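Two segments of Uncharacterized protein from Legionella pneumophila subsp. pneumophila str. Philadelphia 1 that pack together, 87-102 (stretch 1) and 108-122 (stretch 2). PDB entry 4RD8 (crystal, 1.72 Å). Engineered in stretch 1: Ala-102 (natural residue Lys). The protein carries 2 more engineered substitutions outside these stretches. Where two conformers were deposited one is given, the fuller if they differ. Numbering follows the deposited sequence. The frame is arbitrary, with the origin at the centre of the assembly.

Stretch 1 87-102: GFREGMLQTIGNKPLA
Stretch 2 108-122: FLVSSGFMLKDSSLR

Stretch 1 has no regular helix or strand; it is mostly extended but turns at Gly-97 and Asn-98, where Asn-98 N donates to Thr-95 O (3.0 Å). Stretch 2 opens with the end of a helix, leaves it at Gly-113, and runs extended through Phe-114, Met-115 and Leu-116 before 118-120 return to helical phi/psi. The two chains run parallel: CA atoms pair as Phe-88 with Gly-113 (5.2 Å), Met-92 with Met-115 (5.1 Å), Leu-93 with Leu-116 (4.6 Å) and Pro-100 with Ser-120 (4.4 Å).

Backbone hydrogen bonds fix this register. Arg-89 N donates to Gly-113 O at 2.9 Å, nearly straight. Around the single bridge, Leu-93 N donates to Met-115 O (2.9 Å) and Leu-93 O accepts from Lys-117 N (3.0 Å), so Leu-93 spends both its polar backbone atoms on residues flanking Leu-116. Further on, Leu-101 N donates to Ser-120 O at 2.8 Å. Between the first two attachments, water 1 fills the gap, donating to Arg-89 O (2.9 Å) and Gly-91 O (2.8 Å) and accepting from Met-115 N (2.9 Å). Water 3 donates to Leu-101 O and Leu-121 O, each at 2.7 Å.

Glycine suits the turn out of the helix. Gly-113 has phi/psi 98/6 in a Schellman motif, its N bonded to Val-110 O (2.9 Å) while Phe-114 N reaches Leu-109 O (3.1 Å). A CB here would press on the carbonyl before it and lie 3.6 Å from Arg-89 CG. Gly-91 (120/110) and Gly-97 (86/2) likewise occupy backbone angles that call for glycine.

Arg-89 reaches the residues just after the helix. With chi1 m, chi2 near -91° and chi3 t, it lays CG over the Phe-114 ring, 3.5 Å from the centroid and 8° off the normal, and sends NE (2.8 Å) and NH2 (3.1 Å) to Ser-112 O. CG lies over the ring face, and the guanidinium, with Phe-114 CE2 over one of its faces, turns its edge to Ser-112 O. Phe-114 is m, chi2 -87°; Leu-93 CD1 also touches its CD1 at 3.5 Å.

Met-115, a selenomethionine, is buried and points toward stretch 1. Its t, p, p chain brings CE to 3.6 Å from Phe-88 CE2 and CG to 3.9 Å from CG of Met-92, also selenomethionine; a flexible, unbranched chain can fit between such partners. A separate leucine cluster forms where Leu-101 CD1 (m, t) meets Leu-109 CD1 at 3.7 Å and Leu-116 CD2 at 3.8 Å, with Leu-93 CB 4.1 Å from that same Leu-116 CD2.

Polar groups finish the contact. Lys-117, chi1 near -110° and then all t, extends NZ to Asn-98 OD1 (3.0 Å) and, weakly, to Gln-94 OE1 (3.2 Å). Asn-98, at 59/32, adopts left-handed angles that asparagine tolerates well. The small Ser-120, m, leaves room for Gln-94 CA 3.5 Å from its OG, which lies 2.6 Å from water 2; that water accepts from Thr-95 N (3.0 Å). Thr-95 OG1 (p) donates to Lys-99 O at 2.6 Å, bracing the turn. Together the stretches bury 1047 Å².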

# COMPACT_ATOMS: atom_id res chain seq x y z
N GLY A 87 6.67 10.80 2.23
CA GLY A 87 7.72 10.67 3.22
C GLY A 87 8.41 9.32 3.28
O GLY A 87 9.25 9.08 4.15
N PHE A 88 8.09 8.43 2.35
CA PHE A 88 8.80 7.16 2.28
C PHE A 88 10.24 7.37 1.78
O PHE A 88 10.54 8.37 1.12
CB PHE A 88 8.08 6.17 1.36
CG PHE A 88 6.80 5.62 1.94
CD1 PHE A 88 5.66 6.41 2.00
CD2 PHE A 88 6.74 4.33 2.42
CE1 PHE A 88 4.48 5.90 2.54
CE2 PHE A 88 5.57 3.81 2.95
CZ PHE A 88 4.43 4.61 3.00
N ARG A 89 11.12 6.42 2.09
CA ARG A 89 12.46 6.44 1.51
C ARG A 89 12.33 6.34 0.00
O ARG A 89 11.44 5.66 -0.51
CB ARG A 89 13.28 5.26 2.01
CG ARG A 89 13.41 5.20 3.52
CD ARG A 89 14.63 5.95 4.03
NE ARG A 89 14.72 5.82 5.49
CZ ARG A 89 15.80 6.08 6.21
NH1 ARG A 89 16.93 6.48 5.63
NH2 ARG A 89 15.75 5.92 7.53
N GLU A 90 13.23 7.01 -0.71
CA GLU A 90 13.24 6.95 -2.16
C GLU A 90 13.94 5.69 -2.65
O GLU A 90 15.16 5.54 -2.55
CB GLU A 90 13.90 8.18 -2.77
CG GLU A 90 13.80 8.25 -4.28
CD GLU A 90 14.03 9.65 -4.80
OE1 GLU A 90 14.90 10.35 -4.25
OE2 GLU A 90 13.33 10.05 -5.76
N GLY A 91 13.15 4.76 -3.19
CA GLY A 91 13.70 3.50 -3.64
C GLY A 91 13.07 2.34 -2.89
O GLY A 91 13.29 2.18 -1.70
N MSE A 92 12.25 1.56 -3.60
CA MSE A 92 11.67 0.35 -3.02
C MSE A 92 12.77 -0.72 -2.95
O MSE A 92 13.58 -0.85 -3.88
CB MSE A 92 10.49 -0.15 -3.88
CG MSE A 92 9.27 0.79 -3.92
SE MSE A 92 7.72 -0.05 -4.77
CE MSE A 92 8.48 -0.36 -6.54
N LEU A 93 12.80 -1.47 -1.85
CA LEU A 93 13.84 -2.48 -1.61
C LEU A 93 13.33 -3.89 -1.92
O LEU A 93 12.13 -4.15 -1.88
CB LEU A 93 14.31 -2.43 -0.16
CG LEU A 93 14.92 -1.11 0.33
CD1 LEU A 93 15.46 -1.27 1.73
CD2 LEU A 93 16.01 -0.63 -0.61
N GLN A 94 14.27 -4.77 -2.24
CA GLN A 94 14.02 -6.21 -2.19
C GLN A 94 15.36 -6.83 -1.78
O GLN A 94 16.36 -6.12 -1.70
CB GLN A 94 13.62 -6.72 -3.57
CG GLN A 94 14.73 -6.53 -4.60
CD GLN A 94 14.42 -7.17 -5.93
OE1 GLN A 94 13.64 -6.63 -6.72
NE2 GLN A 94 15.04 -8.31 -6.20
N THR A 95 15.39 -8.13 -1.53
CA THR A 95 16.69 -8.78 -1.36
C THR A 95 17.22 -9.27 -2.70
O THR A 95 16.46 -9.50 -3.65
CB THR A 95 16.63 -9.98 -0.38
OG1 THR A 95 15.80 -11.00 -0.94
CG2 THR A 95 16.08 -9.54 0.97
N ILE A 96 18.54 -9.43 -2.77
CA ILE A 96 19.14 -10.05 -3.93
C ILE A 96 18.61 -11.48 -4.02
O ILE A 96 18.68 -12.23 -3.05
CB ILE A 96 20.68 -10.03 -3.85
CG1 ILE A 96 21.16 -8.58 -3.75
CG2 ILE A 96 21.29 -10.69 -5.07
CD1 ILE A 96 22.68 -8.44 -3.72
N GLY A 97 18.06 -11.85 -5.17
CA GLY A 97 17.49 -13.18 -5.31
C GLY A 97 16.05 -13.29 -4.84
O GLY A 97 15.47 -14.39 -4.89
N ASN A 98 15.46 -12.18 -4.39
CA ASN A 98 14.06 -12.16 -3.94
C ASN A 98 13.76 -13.12 -2.79
O ASN A 98 12.66 -13.65 -2.71
CB ASN A 98 13.11 -12.48 -5.10
CG ASN A 98 12.91 -11.31 -6.02
OD1 ASN A 98 12.24 -10.34 -5.68
ND2 ASN A 98 13.49 -11.40 -7.21
N LYS A 99 14.73 -13.34 -1.92
CA LYS A 99 14.52 -14.17 -0.74
C LYS A 99 13.71 -13.36 0.26
O LYS A 99 13.85 -12.15 0.35
CB LYS A 99 15.87 -14.54 -0.09
CG LYS A 99 16.87 -15.22 -1.02
CD LYS A 99 16.72 -16.73 -1.01
CE LYS A 99 18.03 -17.42 -1.41
NZ LYS A 99 18.17 -18.80 -0.83
N PRO A 100 12.85 -14.04 1.04
CA PRO A 100 12.14 -13.31 2.09
C PRO A 100 13.12 -12.87 3.18
O PRO A 100 14.15 -13.54 3.41
CB PRO A 100 11.19 -14.37 2.68
CG PRO A 100 11.27 -15.57 1.78
CD PRO A 100 12.60 -15.50 1.11
N LEU A 101 12.80 -11.78 3.86
CA LEU A 101 13.52 -11.37 5.05
C LEU A 101 12.86 -12.04 6.23
O LEU A 101 11.66 -12.34 6.18
CB LEU A 101 13.41 -9.85 5.23
CG LEU A 101 14.21 -8.98 4.26
CD1 LEU A 101 13.83 -7.52 4.40
CD2 LEU A 101 15.68 -9.19 4.57
N ALA A 102 13.61 -12.24 7.31
CA ALA A 102 12.97 -12.59 8.58
C ALA A 102 12.04 -11.45 8.96
O ALA A 102 12.34 -10.29 8.69
CB ALA A 102 14.01 -12.82 9.65
N PHE A 108 11.87 -4.01 10.83
CA PHE A 108 12.87 -2.96 11.05
C PHE A 108 12.90 -1.99 9.86
O PHE A 108 12.94 -0.76 10.03
CB PHE A 108 14.26 -3.56 11.30
CG PHE A 108 15.36 -2.53 11.30
CD1 PHE A 108 15.62 -1.78 12.43
CD2 PHE A 108 16.10 -2.28 10.15
CE1 PHE A 108 16.62 -0.81 12.43
CE2 PHE A 108 17.11 -1.32 10.14
CZ PHE A 108 17.37 -0.58 11.28
N LEU A 109 12.88 -2.53 8.65
CA LEU A 109 12.93 -1.66 7.47
C LEU A 109 11.64 -0.85 7.33
O LEU A 109 11.69 0.31 6.90
CB LEU A 109 13.20 -2.48 6.21
CG LEU A 109 14.62 -3.08 6.24
CD1 LEU A 109 14.81 -4.06 5.08
CD2 LEU A 109 15.66 -1.95 6.14
N VAL A 110 10.51 -1.46 7.67
CA VAL A 110 9.23 -0.72 7.66
C VAL A 110 9.33 0.45 8.65
O VAL A 110 8.98 1.59 8.33
CB VAL A 110 8.04 -1.64 8.05
CG1 VAL A 110 6.77 -0.80 8.33
CG2 VAL A 110 7.77 -2.64 6.93
N SER A 111 9.82 0.15 9.85
CA SER A 111 9.94 1.17 10.88
C SER A 111 10.90 2.27 10.48
O SER A 111 10.88 3.37 11.05
CB SER A 111 10.40 0.57 12.22
OG SER A 111 11.80 0.34 12.22
N SER A 112 11.75 1.99 9.50
CA SER A 112 12.73 2.95 9.02
C SER A 112 12.24 3.74 7.82
O SER A 112 12.95 4.62 7.33
CB SER A 112 14.06 2.26 8.68
OG SER A 112 14.54 1.53 9.80
N GLY A 113 11.03 3.42 7.33
CA GLY A 113 10.44 4.18 6.24
C GLY A 113 10.59 3.60 4.83
O GLY A 113 10.21 4.25 3.85
N PHE A 114 11.14 2.40 4.72
CA PHE A 114 11.30 1.76 3.41
C PHE A 114 10.08 0.96 2.99
O PHE A 114 9.50 0.23 3.80
CB PHE A 114 12.52 0.82 3.41
CG PHE A 114 13.83 1.52 3.57
CD1 PHE A 114 14.51 2.01 2.46
CD2 PHE A 114 14.40 1.69 4.82
CE1 PHE A 114 15.73 2.65 2.59
CE2 PHE A 114 15.62 2.35 4.96
CZ PHE A 114 16.29 2.83 3.84
N MSE A 115 9.70 1.10 1.71
CA MSE A 115 8.73 0.20 1.09
C MSE A 115 9.49 -0.95 0.47
O MSE A 115 10.56 -0.76 -0.12
CB MSE A 115 7.94 0.94 -0.01
CG MSE A 115 7.00 0.03 -0.82
SE MSE A 115 5.63 -0.82 0.25
CE MSE A 115 4.89 0.76 1.08
N LEU A 116 8.96 -2.17 0.60
CA LEU A 116 9.59 -3.33 -0.00
C LEU A 116 8.63 -4.07 -0.93
O LEU A 116 7.41 -3.90 -0.83
CB LEU A 116 10.04 -4.29 1.10
CG LEU A 116 11.11 -3.70 2.04
CD1 LEU A 116 10.46 -3.17 3.29
CD2 LEU A 116 12.14 -4.76 2.37
N LYS A 117 9.20 -4.89 -1.81
CA LYS A 117 8.43 -5.84 -2.59
C LYS A 117 7.63 -6.72 -1.65
O LYS A 117 8.09 -7.01 -0.54
CB LYS A 117 9.39 -6.72 -3.39
CG LYS A 117 9.39 -6.51 -4.87
CD LYS A 117 10.34 -7.50 -5.53
CE LYS A 117 10.39 -7.31 -7.03
NZ LYS A 117 11.18 -8.39 -7.67
N ASP A 118 6.45 -7.16 -2.09
CA ASP A 118 5.58 -8.02 -1.28
C ASP A 118 6.36 -9.26 -0.83
O ASP A 118 6.23 -9.72 0.31
CB ASP A 118 4.36 -8.50 -2.08
CG ASP A 118 3.40 -7.37 -2.46
OD1 ASP A 118 3.55 -6.23 -1.95
OD2 ASP A 118 2.47 -7.63 -3.26
N SER A 119 7.17 -9.79 -1.74
CA SER A 119 7.88 -11.05 -1.50
C SER A 119 9.03 -10.92 -0.50
O SER A 119 9.64 -11.91 -0.10
CB SER A 119 8.37 -11.63 -2.82
OG SER A 119 9.13 -10.66 -3.52
N SER A 120 9.35 -9.70 -0.10
CA SER A 120 10.39 -9.50 0.91
C SER A 120 9.88 -9.94 2.28
O SER A 120 10.66 -10.16 3.20
CB SER A 120 10.84 -8.04 0.93
OG SER A 120 11.41 -7.71 -0.31
N LEU A 121 8.56 -10.07 2.41
CA LEU A 121 7.97 -10.62 3.63
C LEU A 121 7.38 -12.00 3.36
O LEU A 121 7.66 -12.96 4.08
CB LEU A 121 6.87 -9.69 4.16
CG LEU A 121 6.08 -10.19 5.38
CD1 LEU A 121 7.00 -10.43 6.57
CD2 LEU A 121 4.97 -9.20 5.74
N ARG A 122 6.58 -12.09 2.30
CA ARG A 122 5.86 -13.32 1.97
C ARG A 122 5.70 -13.47 0.46
O ARG A 122 5.14 -12.59 -0.20
CB ARG A 122 4.47 -13.30 2.63
CG ARG A 122 3.59 -14.50 2.36
CD ARG A 122 2.27 -14.38 3.10
NE ARG A 122 1.31 -13.50 2.44
CZ ARG A 122 1.03 -12.26 2.82
NH1 ARG A 122 1.65 -11.74 3.88
NH2 ARG A 122 0.14 -11.54 2.15
O HOH W 1 11.16 2.86 -0.01
O HOH W 2 12.82 -9.64 -1.37
O HOH W 3 9.37 -13.70 6.03